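Long-range contacts in mandelate racemase/muconate lactonizing enzyme/Enolase superfamily (Rhodobacter sphaeroides, PDB 2HZG), which belongs to the enolase superfamily and binds a sodium ion in a TIM-barrel-like C-terminal domain: residues A[137-142]-A[327-332]; A[161-166]-A[195-200]; A[182-187]-A[218-223]. All blocks are in the same frame, centred on the assembly; numbering follows the deposited sequence. Where two conformers were deposited one is given.

Contact 1. Residues A[137-142]-A[327-332]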
ATOM      1  N   TYR A 137      26.027  10.118   6.691  1.00 16.64           N
ATOM      2  CA  TYR A 137      26.110   9.375   7.935  1.00 16.69           C
ATOM      3  C   TYR A 137      26.187   7.906   7.580  1.00 16.31           C
ATOM      4  O   TYR A 137      25.561   7.466   6.617  1.00 16.57           O
ATOM      5  CB  TYR A 137      24.960   9.730   8.882  1.00 15.89           C
ATOM      6  CG  TYR A 137      23.553   9.256   8.508  1.00 16.01           C
ATOM      7  CD1 TYR A 137      23.163   7.915   8.687  1.00 15.06           C
ATOM      8  CD2 TYR A 137      22.601  10.160   8.052  1.00 13.78           C
ATOM      9  CE1 TYR A 137      21.839   7.491   8.369  1.00 13.87           C
ATOM     10  CE2 TYR A 137      21.269   9.754   7.763  1.00 13.96           C
ATOM     11  CZ  TYR A 137      20.918   8.414   7.916  1.00 13.07           C
ATOM     12  OH  TYR A 137      19.645   7.999   7.621  1.00 15.03           O
ATOM     13  N   ALA A 138      27.007   7.161   8.315  1.00 16.15           N
ATOM     14  CA  ALA A 138      27.184   5.749   8.067  1.00 16.71           C
ATOM     15  C   ALA A 138      25.949   5.017   8.547  1.00 16.99           C
ATOM     16  O   ALA A 138      25.601   5.093   9.728  1.00 17.84           O
ATOM     17  CB  ALA A 138      28.463   5.217   8.787  1.00 16.49           C
ATOM     18  N   SER A 139      25.281   4.307   7.639  1.00 16.36           N
ATOM     19  CA  SER A 139      24.041   3.661   7.996  1.00 15.95           C
ATOM     20  C   SER A 139      24.251   2.172   8.159  1.00 15.43           C
ATOM     21  O   SER A 139      24.606   1.483   7.209  1.00 15.41           O
ATOM     22  CB  SER A 139      22.926   3.969   6.976  1.00 16.11           C
ATOM     23  OG  SER A 139      21.679   3.636   7.550  1.00 16.00           O
ATOM     24  N   LEU A 140      24.014   1.692   9.376  1.00 14.32           N
ATOM     25  CA  LEU A 140      24.448   0.367   9.789  1.00 14.88           C
ATOM     26  C   LEU A 140      23.355  -0.376  10.536  1.00 14.34           C
ATOM     27  O   LEU A 140      22.409   0.224  11.005  1.00 14.86           O
ATOM     28  CB  LEU A 140      25.694   0.490  10.707  1.00 14.56           C
ATOM     29  CG  LEU A 140      26.959   1.043  10.051  1.00 16.13           C
ATOM     30  CD1 LEU A 140      28.015   1.358  11.112  1.00 16.97           C
ATOM     31  CD2 LEU A 140      27.487   0.037   9.032  1.00 16.32           C
ATOM     32  N   LEU A 141      23.503  -1.685  10.683  1.00 14.83           N
ATOM     33  CA  LEU A 141      22.590  -2.413  11.552  1.00 14.84           C
ATOM     34  C   LEU A 141      23.215  -2.576  12.941  1.00 15.29           C
ATOM     35  O   LEU A 141      24.429  -2.755  13.076  1.00 14.22           O
ATOM     36  CB  LEU A 141      22.241  -3.764  10.950  1.00 15.09           C
ATOM     37  CG  LEU A 141      21.542  -3.709   9.578  1.00 17.26           C
ATOM     38  CD1 LEU A 141      21.387  -5.092   9.024  1.00 19.73           C
ATOM     39  CD2 LEU A 141      20.182  -2.974   9.614  1.00 17.15           C
ATOM     40  N   PHE A 142      22.388  -2.499  13.972  1.00 15.38           N
ATOM     41  CA  PHE A 142      22.808  -2.948  15.299  1.00 16.02           C
ATOM     42  C   PHE A 142      23.363  -4.372  15.240  1.00 16.48           C
ATOM     43  O   PHE A 142      22.764  -5.246  14.608  1.00 16.65           O
ATOM     44  CB  PHE A 142      21.626  -2.930  16.287  1.00 15.65           C
ATOM     45  CG  PHE A 142      21.321  -1.575  16.841  1.00 15.54           C
ATOM     46  CD1 PHE A 142      22.160  -1.001  17.802  1.00 12.86           C
ATOM     47  CD2 PHE A 142      20.181  -0.875  16.425  1.00 13.41           C
ATOM     48  CE1 PHE A 142      21.898   0.247  18.327  1.00 12.42           C
ATOM     49  CE2 PHE A 142      19.890   0.374  16.962  1.00 11.37           C
ATOM     50  CZ  PHE A 142      20.760   0.947  17.914  1.00 12.69           C
ATOM     51  N   ILE A 327      22.538  16.687   5.540  1.00 24.46           N
ATOM     52  CA  ILE A 327      22.907  15.311   5.835  1.00 23.76           C
ATOM     53  C   ILE A 327      22.223  14.324   4.864  1.00 21.86           C
ATOM     54  O   ILE A 327      21.133  14.609   4.345  1.00 21.32           O
ATOM     55  CB  ILE A 327      22.691  14.953   7.304  1.00 24.79           C
ATOM     56  CG1 ILE A 327      21.299  14.434   7.533  1.00 25.63           C
ATOM     57  CG2 ILE A 327      23.001  16.167   8.232  1.00 27.24           C
ATOM     58  CD1 ILE A 327      21.323  13.297   8.461  1.00 29.17           C
ATOM     59  N   CYS A 328      22.899  13.211   4.584  1.00 19.22           N
ATOM     60  CA  CYS A 328      22.315  12.148   3.789  1.00 17.54           C
ATOM     61  C   CYS A 328      22.646  10.817   4.401  1.00 16.60           C
ATOM     62  O   CYS A 328      23.682  10.666   5.061  1.00 15.96           O
ATOM     63  CB  CYS A 328      22.786  12.194   2.325  1.00 16.58           C
ATOM     64  SG  CYS A 328      24.551  11.856   2.084  1.00 17.33           S
ATOM     65  N   GLU A 329      21.761   9.856   4.172  1.00 15.32           N
ATOM     66  CA  GLU A 329      22.019   8.472   4.519  1.00 15.18           C
ATOM     67  C   GLU A 329      22.992   7.829   3.539  1.00 16.02           C
ATOM     68  O   GLU A 329      22.842   7.942   2.316  1.00 16.12           O
ATOM     69  CB  GLU A 329      20.720   7.661   4.585  1.00 14.18           C
ATOM     70  CG  GLU A 329      20.919   6.262   5.130  1.00 13.34           C
ATOM     71  CD  GLU A 329      19.621   5.534   5.467  1.00 15.31           C
ATOM     72  OE1 GLU A 329      18.553   5.937   4.952  1.00 15.11           O
ATOM     73  OE2 GLU A 329      19.669   4.524   6.234  1.00 14.85           O
ATOM     74  N   TYR A 330      23.970   7.126   4.094  1.00 16.08           N
ATOM     75  CA  TYR A 330      24.961   6.428   3.301  1.00 17.09           C
ATOM     76  C   TYR A 330      25.067   4.970   3.758  1.00 17.28           C
ATOM     77  O   TYR A 330      25.476   4.716   4.879  1.00 17.31           O
ATOM     78  CB  TYR A 330      26.329   7.132   3.412  1.00 16.94           C
ATOM     79  CG  TYR A 330      27.347   6.560   2.456  1.00 17.72           C
ATOM     80  CD1 TYR A 330      27.467   7.054   1.145  1.00 19.06           C
ATOM     81  CD2 TYR A 330      28.141   5.481   2.830  1.00 17.23           C
ATOM     82  CE1 TYR A 330      28.394   6.488   0.247  1.00 17.50           C
ATOM     83  CE2 TYR A 330      29.064   4.913   1.947  1.00 19.10           C
ATOM     84  CZ  TYR A 330      29.187   5.433   0.664  1.00 18.69           C
ATOM     85  OH  TYR A 330      30.091   4.858  -0.195  1.00 19.76           O
ATOM     86  N   PRO A 331      24.762   4.001   2.874  1.00 17.88           N
ATOM     87  CA  PRO A 331      24.874   2.607   3.322  1.00 19.02           C
ATOM     88  C   PRO A 331      26.345   2.213   3.509  1.00 19.28           C
ATOM     89  O   PRO A 331      27.093   2.100   2.537  1.00 19.23           O
ATOM     90  CB  PRO A 331      24.254   1.794   2.172  1.00 18.90           C
ATOM     91  CG  PRO A 331      24.206   2.671   1.031  1.00 18.15           C
ATOM     92  CD  PRO A 331      24.359   4.107   1.459  1.00 18.95           C
ATOM     93  N   ALA A 332      26.743   2.002   4.760  1.00 20.14           N
ATOM     94  CA  ALA A 332      28.151   1.801   5.088  1.00 19.67           C
ATOM     95  C   ALA A 332      28.583   0.324   5.098  1.00 19.99           C
ATOM     96  O   ALA A 332      29.773   0.030   5.026  1.00 20.84           O
ATOM     97  CB  ALA A 332      28.484   2.489   6.418  1.00 19.40           C
TER

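Contact 2. Residues A[161-166]-A[195-200]. With NA (sodium ion), chain C.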
ATOM      1  N   PHE A 161      33.710   8.618   9.002  1.00 24.78           N
ATOM      2  CA  PHE A 161      32.345   9.094   9.227  1.00 23.76           C
ATOM      3  C   PHE A 161      32.263   9.911  10.495  1.00 23.73           C
ATOM      4  O   PHE A 161      32.753   9.494  11.552  1.00 24.38           O
ATOM      5  CB  PHE A 161      31.360   7.930   9.313  1.00 22.88           C
ATOM      6  CG  PHE A 161      31.127   7.239   8.012  1.00 22.38           C
ATOM      7  CD1 PHE A 161      30.259   7.799   7.056  1.00 21.71           C
ATOM      8  CD2 PHE A 161      31.756   6.025   7.734  1.00 20.82           C
ATOM      9  CE1 PHE A 161      30.030   7.176   5.852  1.00 19.50           C
ATOM     10  CE2 PHE A 161      31.521   5.371   6.514  1.00 22.67           C
ATOM     11  CZ  PHE A 161      30.656   5.958   5.568  1.00 20.04           C
ATOM     12  N   ALA A 162      31.624  11.066  10.379  1.00 23.77           N
ATOM     13  CA  ALA A 162      31.361  11.960  11.493  1.00 23.37           C
ATOM     14  C   ALA A 162      29.972  11.729  12.114  1.00 22.58           C
ATOM     15  O   ALA A 162      29.589  12.409  13.079  1.00 23.18           O
ATOM     16  CB  ALA A 162      31.470  13.394  11.018  1.00 24.06           C
ATOM     17  N   ALA A 163      29.210  10.802  11.541  1.00 21.06           N
ATOM     18  CA  ALA A 163      27.852  10.526  11.995  1.00 19.50           C
ATOM     19  C   ALA A 163      27.522   9.083  11.673  1.00 18.67           C
ATOM     20  O   ALA A 163      27.975   8.556  10.652  1.00 18.29           O
ATOM     21  CB  ALA A 163      26.844  11.487  11.358  1.00 19.31           C
ATOM     22  N   VAL A 164      26.795   8.418  12.576  0.60 17.99           N
ATOM     23  CA  VAL A 164      26.431   7.004  12.413  0.60 17.10           C
ATOM     24  C   VAL A 164      24.971   6.787  12.830  0.60 17.16           C
ATOM     25  O   VAL A 164      24.495   7.399  13.798  0.60 16.84           O
ATOM     26  CB  VAL A 164      27.348   6.042  13.238  0.60 17.64           C
ATOM     27  CG1 VAL A 164      26.910   4.593  13.077  0.60 16.92           C
ATOM     28  CG2 VAL A 164      28.830   6.174  12.837  0.60 16.08           C
ATOM     29  N   LYS A 165      24.275   5.917  12.096  1.00 16.53           N
ATOM     30  CA  LYS A 165      22.940   5.459  12.480  1.00 16.18           C
ATOM     31  C   LYS A 165      22.997   3.951  12.625  1.00 15.24           C
ATOM     32  O   LYS A 165      23.602   3.276  11.804  1.00 16.10           O
ATOM     33  CB  LYS A 165      21.893   5.834  11.427  1.00 15.55           C
ATOM     34  CG  LYS A 165      20.458   5.499  11.863  1.00 15.83           C
ATOM     35  CD  LYS A 165      19.455   6.030  10.864  1.00 14.76           C
ATOM     36  CE  LYS A 165      19.248   5.070   9.702  1.00 12.04           C
ATOM     37  NZ  LYS A 165      18.279   5.638   8.708  1.00 12.59           N
ATOM     38  N   PHE A 166      22.413   3.424  13.690  1.00 14.48           N
ATOM     39  CA  PHE A 166      22.180   1.995  13.789  1.00 14.13           C
ATOM     40  C   PHE A 166      20.687   1.716  13.719  1.00 14.52           C
ATOM     41  O   PHE A 166      19.886   2.448  14.287  1.00 14.69           O
ATOM     42  CB  PHE A 166      22.745   1.434  15.090  1.00 14.85           C
ATOM     43  CG  PHE A 166      24.232   1.384  15.114  1.00 15.63           C
ATOM     44  CD1 PHE A 166      24.895   0.308  14.562  1.00 14.96           C
ATOM     45  CD2 PHE A 166      24.972   2.447  15.631  1.00 16.15           C
ATOM     46  CE1 PHE A 166      26.265   0.255  14.555  1.00 16.55           C
ATOM     47  CE2 PHE A 166      26.355   2.393  15.625  1.00 15.26           C
ATOM     48  CZ  PHE A 166      26.992   1.307  15.075  1.00 15.75           C
ATOM     49  N   ASP A 195      27.438  12.640  15.421  1.00 24.65           N
ATOM     50  CA  ASP A 195      25.982  12.501  15.448  1.00 23.71           C
ATOM     51  C   ASP A 195      25.600  11.021  15.471  1.00 21.90           C
ATOM     52  O   ASP A 195      26.158  10.198  14.718  1.00 20.66           O
ATOM     53  CB  ASP A 195      25.332  13.213  14.261  1.00 24.64           C
ATOM     54  CG  ASP A 195      25.564  14.716  14.275  1.00 28.45           C
ATOM     55  OD1 ASP A 195      25.796  15.266  15.361  1.00 32.69           O
ATOM     56  OD2 ASP A 195      25.495  15.360  13.203  1.00 34.54           O
ATOM     57  N   LEU A 196      24.680  10.684  16.373  1.00 20.08           N
ATOM     58  CA  LEU A 196      24.192   9.327  16.501  1.00 18.56           C
ATOM     59  C   LEU A 196      22.690   9.307  16.264  1.00 18.12           C
ATOM     60  O   LEU A 196      21.948  10.102  16.852  1.00 18.03           O
ATOM     61  CB  LEU A 196      24.532   8.728  17.874  1.00 17.99           C
ATOM     62  CG  LEU A 196      24.059   7.304  18.176  1.00 17.50           C
ATOM     63  CD1 LEU A 196      24.642   6.264  17.213  1.00 15.95           C
ATOM     64  CD2 LEU A 196      24.385   6.931  19.615  1.00 18.99           C
ATOM     65  N   MET A 197      22.260   8.410  15.380  1.00 17.35           N
ATOM     66  CA  MET A 197      20.850   8.243  15.080  1.00 16.74           C
ATOM     67  C   MET A 197      20.475   6.790  15.347  1.00 15.75           C
ATOM     68  O   MET A 197      21.328   5.900  15.269  1.00 14.22           O
ATOM     69  CB  MET A 197      20.544   8.638  13.638  1.00 16.77           C
ATOM     70  CG  MET A 197      20.712  10.133  13.339  1.00 20.00           C
ATOM     71  SD  MET A 197      22.440  10.694  13.154  1.00 24.99           S
ATOM     72  CE  MET A 197      22.867  10.014  11.611  1.00 22.90           C
ATOM     73  N   VAL A 198      19.201   6.574  15.678  1.00 14.92           N
ATOM     74  CA  VAL A 198      18.685   5.248  15.969  1.00 15.20           C
ATOM     75  C   VAL A 198      17.412   4.985  15.172  1.00 15.29           C
ATOM     76  O   VAL A 198      16.502   5.815  15.143  1.00 15.95           O
ATOM     77  CB  VAL A 198      18.423   5.051  17.490  1.00 15.59           C
ATOM     78  CG1 VAL A 198      17.780   3.665  17.780  1.00 14.17           C
ATOM     79  CG2 VAL A 198      19.722   5.251  18.289  1.00 15.92           C
ATOM     80  N   ASP A 199      17.376   3.825  14.531  1.00 15.00           N
ATOM     81  CA  ASP A 199      16.252   3.411  13.701  1.00 15.50           C
ATOM     82  C   ASP A 199      15.722   2.097  14.244  1.00 14.99           C
ATOM     83  O   ASP A 199      16.436   1.106  14.290  1.00 15.97           O
ATOM     84  CB  ASP A 199      16.759   3.272  12.259  1.00 15.20           C
ATOM     85  CG  ASP A 199      15.756   2.604  11.312  1.00 16.00           C
ATOM     86  OD1 ASP A 199      14.572   2.395  11.647  1.00 14.39           O
ATOM     87  OD2 ASP A 199      16.197   2.279  10.177  1.00 15.64           O
ATOM     88  N   VAL A 200      14.469   2.099  14.677  1.00 15.09           N
ATOM     89  CA  VAL A 200      13.874   0.908  15.297  1.00 14.12           C
ATOM     90  C   VAL A 200      12.932   0.087  14.409  1.00 14.69           C
ATOM     91  O   VAL A 200      12.294  -0.864  14.881  1.00 13.90           O
ATOM     92  CB  VAL A 200      13.230   1.223  16.679  1.00 14.38           C
ATOM     93  CG1 VAL A 200      14.311   1.769  17.631  1.00 12.46           C
ATOM     94  CG2 VAL A 200      12.073   2.206  16.556  1.00 12.32           C
TER
HETATM   95 NA    NA C1101      15.290   3.147   8.203  1.00 22.84          NA
HETATM   96  O   HOH W   1      17.610   3.227   7.102  1.00 19.08           O
HETATM   97  O   HOH W   2      13.217   1.813   9.622  1.00 18.20           O
HETATM   98  O   HOH W   3      15.178   1.061   6.901  1.00 18.95           O

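Contact 3. Residues A[182-187]-A[218-223]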
ATOM      1  N   GLN A 182      22.861  -1.437  23.939  1.00 17.52           N
ATOM      2  CA  GLN A 182      23.147  -1.278  22.512  1.00 17.41           C
ATOM      3  C   GLN A 182      23.447   0.174  22.142  1.00 17.02           C
ATOM      4  O   GLN A 182      24.414   0.459  21.441  1.00 17.49           O
ATOM      5  CB  GLN A 182      21.962  -1.800  21.682  1.00 16.69           C
ATOM      6  CG  GLN A 182      21.850  -3.301  21.629  1.00 16.32           C
ATOM      7  CD  GLN A 182      22.845  -3.934  20.640  1.00 18.31           C
ATOM      8  OE1 GLN A 182      23.680  -3.246  20.060  1.00 18.06           O
ATOM      9  NE2 GLN A 182      22.748  -5.235  20.457  1.00 15.90           N
ATOM     10  N   ILE A 183      22.598   1.081  22.605  1.00 17.27           N
ATOM     11  CA  ILE A 183      22.678   2.493  22.247  1.00 17.40           C
ATOM     12  C   ILE A 183      23.909   3.143  22.874  1.00 18.10           C
ATOM     13  O   ILE A 183      24.607   3.928  22.230  1.00 16.81           O
ATOM     14  CB  ILE A 183      21.345   3.222  22.627  1.00 17.20           C
ATOM     15  CG1 ILE A 183      20.192   2.719  21.719  1.00 17.82           C
ATOM     16  CG2 ILE A 183      21.476   4.729  22.520  1.00 16.54           C
ATOM     17  CD1 ILE A 183      18.770   3.038  22.242  1.00 18.62           C
ATOM     18  N   MET A 184      24.171   2.798  24.135  1.00 18.72           N
ATOM     19  CA  MET A 184      25.373   3.278  24.832  1.00 19.92           C
ATOM     20  C   MET A 184      26.657   2.761  24.192  1.00 19.08           C
ATOM     21  O   MET A 184      27.635   3.497  24.094  1.00 20.00           O
ATOM     22  CB  MET A 184      25.317   2.904  26.309  1.00 20.45           C
ATOM     23  CG  MET A 184      24.239   3.658  27.093  1.00 25.29           C
ATOM     24  SD  MET A 184      24.393   5.450  26.919  1.00 36.84           S
ATOM     25  CE  MET A 184      22.665   5.913  27.073  1.00 35.40           C
ATOM     26  N   ALA A 185      26.637   1.511  23.742  1.00 19.06           N
ATOM     27  CA  ALA A 185      27.769   0.914  23.011  1.00 19.29           C
ATOM     28  C   ALA A 185      28.015   1.630  21.668  1.00 19.64           C
ATOM     29  O   ALA A 185      29.159   1.927  21.329  1.00 19.67           O
ATOM     30  CB  ALA A 185      27.561  -0.582  22.816  1.00 18.86           C
ATOM     31  N   ALA A 186      26.939   1.956  20.943  1.00 19.04           N
ATOM     32  CA  ALA A 186      27.041   2.820  19.749  1.00 18.84           C
ATOM     33  C   ALA A 186      27.709   4.166  20.066  1.00 18.85           C
ATOM     34  O   ALA A 186      28.645   4.592  19.371  1.00 18.06           O
ATOM     35  CB  ALA A 186      25.655   3.035  19.114  1.00 18.27           C
ATOM     36  N   ARG A 187      27.240   4.835  21.119  1.00 19.29           N
ATOM     37  CA  ARG A 187      27.847   6.083  21.552  1.00 20.11           C
ATOM     38  C   ARG A 187      29.322   5.872  21.950  1.00 20.92           C
ATOM     39  O   ARG A 187      30.180   6.689  21.606  1.00 20.52           O
ATOM     40  CB  ARG A 187      27.046   6.717  22.702  1.00 20.29           C
ATOM     41  CG  ARG A 187      27.636   8.015  23.302  1.00 19.63           C
ATOM     42  CD  ARG A 187      28.013   9.080  22.263  1.00 20.35           C
ATOM     43  NE  ARG A 187      26.853   9.763  21.710  1.00 21.15           N
ATOM     44  CZ  ARG A 187      26.880  10.579  20.659  1.00 22.86           C
ATOM     45  NH1 ARG A 187      28.024  10.820  20.010  1.00 23.45           N
ATOM     46  NH2 ARG A 187      25.758  11.157  20.244  1.00 20.83           N
ATOM     47  N   LEU A 218      17.864   7.292  24.974  1.00 20.02           N
ATOM     48  CA  LEU A 218      18.225   7.993  23.736  1.00 19.72           C
ATOM     49  C   LEU A 218      18.798   9.382  24.053  1.00 19.77           C
ATOM     50  O   LEU A 218      19.798   9.797  23.463  1.00 19.45           O
ATOM     51  CB  LEU A 218      17.018   8.109  22.805  1.00 18.11           C
ATOM     52  CG  LEU A 218      16.488   6.803  22.203  1.00 18.43           C
ATOM     53  CD1 LEU A 218      15.021   6.957  21.752  1.00 13.70           C
ATOM     54  CD2 LEU A 218      17.376   6.302  21.039  1.00 15.02           C
ATOM     55  N   ASP A 219      18.177  10.094  24.989  1.00 20.08           N
ATOM     56  CA  ASP A 219      18.666  11.428  25.353  1.00 20.66           C
ATOM     57  C   ASP A 219      20.015  11.351  26.091  1.00 20.47           C
ATOM     58  O   ASP A 219      20.889  12.175  25.851  1.00 20.53           O
ATOM     59  CB  ASP A 219      17.630  12.226  26.157  1.00 20.82           C
ATOM     60  CG  ASP A 219      16.565  12.902  25.266  1.00 23.30           C
ATOM     61  OD1 ASP A 219      16.670  12.857  24.005  1.00 23.09           O
ATOM     62  OD2 ASP A 219      15.603  13.475  25.838  1.00 24.63           O
ATOM     63  N   ALA A 220      20.189  10.340  26.944  1.00 20.57           N
ATOM     64  CA  ALA A 220      21.456  10.153  27.670  1.00 20.58           C
ATOM     65  C   ALA A 220      22.623   9.892  26.693  1.00 20.96           C
ATOM     66  O   ALA A 220      23.748  10.337  26.926  1.00 21.45           O
ATOM     67  CB  ALA A 220      21.330   9.018  28.711  1.00 20.17           C
ATOM     68  N   ALA A 221      22.340   9.182  25.599  1.00 20.14           N
ATOM     69  CA  ALA A 221      23.327   8.919  24.547  1.00 19.37           C
ATOM     70  C   ALA A 221      23.450  10.061  23.537  1.00 18.95           C
ATOM     71  O   ALA A 221      24.232   9.975  22.593  1.00 19.26           O
ATOM     72  CB  ALA A 221      23.005   7.606  23.836  1.00 19.66           C
ATOM     73  N   GLY A 222      22.660  11.114  23.725  1.00 18.36           N
ATOM     74  CA  GLY A 222      22.698  12.305  22.871  1.00 18.15           C
ATOM     75  C   GLY A 222      22.248  12.014  21.444  1.00 18.21           C
ATOM     76  O   GLY A 222      22.744  12.624  20.495  1.00 18.20           O
ATOM     77  N   VAL A 223      21.310  11.081  21.300  1.00 17.32           N
ATOM     78  CA  VAL A 223      20.790  10.683  19.984  1.00 16.58           C
ATOM     79  C   VAL A 223      20.005  11.815  19.295  1.00 16.92           C
ATOM     80  O   VAL A 223      19.144  12.480  19.903  1.00 16.55           O
ATOM     81  CB  VAL A 223      19.972   9.369  20.080  1.00 16.42           C
ATOM     82  CG1 VAL A 223      19.356   8.977  18.720  1.00 14.07           C
ATOM     83  CG2 VAL A 223      20.856   8.231  20.598  1.00 15.01           C
TER
HETATM   84  O   HOH W   4      24.074  12.740  18.230  1.00 27.56           O

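Contact 1. Residues A[137-142]-A[327-332]
Glu329 OE2 is gripped twice: by the hydroxyl of Ser139, whose OG donates over 2.6 Å to the anti lone pair of OE2, and by the ammonium of Lys165 in a salt bridge. The other oxygen, OE1, accepts from the backbone N of Thr305, so both oxygens are held, a setting that would be expected to keep the carboxylate ionised. Glu329 reaches Ser139 as an extended chain, with CG anti to the backbone N (chi1 -172°). Its CA lies over one face of the Tyr137 ring, 3.7 Å from the centroid, a CH-pi contact, and CB and CG continue past CZ and OH. Tyr137 OH sits 3.2 Å from Glu329 CB and hydrogen-bonds to Lys165 NZ. Ile327 CD1 meets the edge of the same ring, 3.4 Å from Tyr137 CD2. Strand 327-331 runs parallel to strand 135-141, and the pairing of the last barrel strand with the first closes the barrel of the enolase-superfamily fold. The backbone ladder starts straight, Tyr137 N to Cys328 O at 2.9 Å and 167°. Tyr330 N to Tyr137 O is bent to 136°, Ser139 N to Tyr330 O is short (2.8 Å), and Ala332 N to Ser139 O is long (3.3 Å) but not bent, its donor above the carbonyl plane. On the face of Ala138, opposite Glu329, Ala138 CB lies 3.6 Å from Ala332 CB, which also touches Leu140 CD2.

Contact 2. Residues A[161-166]-A[195-200]
Tight packing fills the middle of this parallel pair, where Lys165 and Met197 lie side by side on one face of the sheet. Lys165 CG, anti to its backbone N, comes 3.6 Å from Met197 CB, and the two chains cross at about a right angle. Met197 then bends back at chi2 and chi3, bringing CE only as near as 4.2 Å to Ala163 CB. Met197 N to Val164 O and Asp199 N to Phe166 O are both 2.9 Å bonds, whereas Phe166 N meets Met197 O from above the carbonyl plane. On the other face Leu196 CD1 meets the edge of the Phe166 ring. The strands, joined through helix 176-190, form one beta-alpha-beta unit of the barrel. The N-terminal end is looser: Ala162 and Asp195 are exposed, and Asp195 N reaches Ala162 O over 3.2 Å. At the C-terminal end bound waters and the metal take over. Asp199 OD2 binds the sodium ion at 2.3 Å, together with Glu227 and Glu254, while OD1 accepts from Gly201 N and from water 2. Lys165 bends at chi3 (84°) and sends NZ to Glu227 in a salt bridge and to water 1, 3.0 Å away, itself a ligand of the sodium.

Contact 3. Residues A[182-187]-A[218-223]
Ile183 opens the contact with two branches. CG2 nests 3.5 Å from Ala221 CB and touches Val223 CG2, while CD1 extends to Leu218 CD2 at 3.7 Å. Met184 folds at chi2 and chi3 so that CE lies over the end of helix 215-220, 3.8 Å from Ala220 CB and 3.7 Å from Ala221 CB. A turn later the Arg187 side chain leaves with CG anti to the backbone N (chi1 177°) and bends at chi2 and chi3, which turns the guanidinium side-on to Ala221 O. Both NE (2.8 Å) and NH2 (3.0 Å) donate to this oxygen, in the guanidinium plane. The receiving carbonyl belongs to a Schellman motif, in which Gly222 (phi 66°) leaves the helix and Gly222 N and Val223 N bond back to Asp219 O and Leu218 O; the helix dipole would favour the cation there. Water 4 donates to Gly222 O at 2.6 Å and weakly accepts from Arg187 NH2; the Gly191 and Gly194 carbonyls hold NH1. Both helices lie outside the barrel. Ala186 and Arg187 rest on Leu196 of strand 195-199; Leu218, and Val223 beyond the helix, rest on Val198 of the same strand, while Gln182 bonds to Thr149 of helix 146-158.

Contacts 1 and 2 share one parallel sheet, their centres about 7 Å apart; strands 135-141 and 163-167 are neighbours, so the order across it is 327-331, 135-141, 163-167, 195-199. Contact 3 lies one layer out, about 10 Å from contact 2 and 16 Å from contact 1 between centres, where helices 176-190 and 215-220 cover the strands. Along the chain, contacts 2 and 3 are both nested inside the long loop closed by contact 1, and their own segments alternate, as successive strand-helix units require. The polar ends of contacts 1 and 2 converge on Lys165 beside the sodium site, whereas contact 3 joins outer helices away from it.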